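Local coordinates for iron-binding protein (Staphylococcus epidermidis, PDB 4M7O) that probably binds iron, or an iron-bearing ligand, as the extracellular solute-binding component of a transport system, at residues Val46-Ser49 / Thr50-Tyr54. Sequence-based numbering, arbitrary orientation.
Sequences VGVS and TVDDY
Ser49 and Asp52 are the first and last residues of a type I beta turn that ends strand 45-49, next to the edge strand of the parallel sheet in one lobe of this periplasmic binding protein fold. Asp52 N donates to Ser49 O over 3.2 Å and closes the turn. The aspartate side chain folds back against the strand. Asp52 CB lies 3.6 Å from Ser49 O and 4.0 Å from Val48 CB. CG follows beside its backbone N (chi1 -84°), placing the carboxylate against Val48 CB, with OD1 within reach of Ser49 N. At the tip, Asp52 OD1 accepts two hydrogen bonds from opposite faces of its plane: one from Ser49 N at 2.9 Å, 45° out of that plane, the other from Ser49 OG at 2.7 Å on the anti side. Asp52 OD2 is hydrogen-bonded to Thr33 OG1 of helix 30-38, so the carboxylate is fixed at both oxygens and links the strand end to that helix. The serine hydroxyl serves both ways. While giving its proton to Asp52 OD1, Ser49 OG accepts from Val51 N at 3.2 Å, an ST turn inside the beta turn, and Val51 CG2 lies 3.3 Å from the same oxygen.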
# COMPACT_ATOMS: atom_id res chain seq x y z
N VAL A 46 -6.60 4.29 -21.55
CA VAL A 46 -7.73 3.67 -22.26
C VAL A 46 -8.33 2.52 -21.46
O VAL A 46 -9.46 2.08 -21.73
CB VAL A 46 -7.35 3.15 -23.68
CG1 VAL A 46 -7.05 4.31 -24.60
CG2 VAL A 46 -6.15 2.22 -23.61
N GLY A 47 -7.57 2.03 -20.49
CA GLY A 47 -7.99 0.90 -19.68
C GLY A 47 -7.46 0.98 -18.26
O GLY A 47 -6.34 1.46 -18.01
N VAL A 48 -8.27 0.50 -17.31
CA VAL A 48 -7.83 0.41 -15.92
C VAL A 48 -8.23 -0.96 -15.42
O VAL A 48 -8.79 -1.75 -16.18
CB VAL A 48 -8.48 1.51 -15.06
CG1 VAL A 48 -7.95 2.87 -15.45
CG2 VAL A 48 -10.00 1.48 -15.23
N SER A 49 -7.96 -1.25 -14.16
CA SER A 49 -8.35 -2.55 -13.64
C SER A 49 -9.75 -2.48 -13.06
O SER A 49 -10.29 -1.40 -12.82
CB SER A 49 -7.37 -3.02 -12.57
OG SER A 49 -7.72 -2.51 -11.30
N THR A 50 -10.34 -3.64 -12.83
CA THR A 50 -11.70 -3.72 -12.31
C THR A 50 -11.81 -3.22 -10.89
O THR A 50 -12.92 -3.05 -10.38
CB THR A 50 -12.17 -5.15 -12.34
OG1 THR A 50 -11.12 -5.98 -11.84
CG2 THR A 50 -12.52 -5.57 -13.78
N VAL A 51 -10.68 -3.02 -10.22
CA VAL A 51 -10.70 -2.52 -8.84
C VAL A 51 -10.20 -1.08 -8.70
O VAL A 51 -10.00 -0.60 -7.59
CB VAL A 51 -9.94 -3.45 -7.87
CG1 VAL A 51 -10.63 -4.81 -7.80
CG2 VAL A 51 -8.47 -3.61 -8.30
N ASP A 52 -10.01 -0.37 -9.80
CA ASP A 52 -9.66 1.05 -9.72
C ASP A 52 -10.83 1.88 -9.16
O ASP A 52 -11.97 1.73 -9.61
CB ASP A 52 -9.22 1.58 -11.08
CG ASP A 52 -7.75 1.30 -11.35
OD1 ASP A 52 -7.40 0.15 -11.70
OD2 ASP A 52 -6.93 2.22 -11.18
N ASP A 53 -10.53 2.72 -8.17
CA ASP A 53 -11.55 3.41 -7.37
C ASP A 53 -11.26 4.91 -7.20
O ASP A 53 -11.97 5.61 -6.48
CB ASP A 53 -11.64 2.78 -5.97
CG ASP A 53 -10.25 2.58 -5.32
OD1 ASP A 53 -9.27 3.26 -5.70
OD2 ASP A 53 -10.14 1.71 -4.42
N TYR A 54 -10.20 5.38 -7.85
CA TYR A 54 -9.77 6.75 -7.67
C TYR A 54 -9.04 7.22 -8.91
O TYR A 54 -8.19 6.51 -9.45
CB TYR A 54 -8.86 6.89 -6.42
CG TYR A 54 -8.72 8.32 -5.93
CD1 TYR A 54 -7.74 9.16 -6.43
CD2 TYR A 54 -9.59 8.82 -4.97
CE1 TYR A 54 -7.63 10.49 -5.97
CE2 TYR A 54 -9.49 10.13 -4.52
CZ TYR A 54 -8.51 10.95 -5.02
OH TYR A 54 -8.41 12.25 -4.55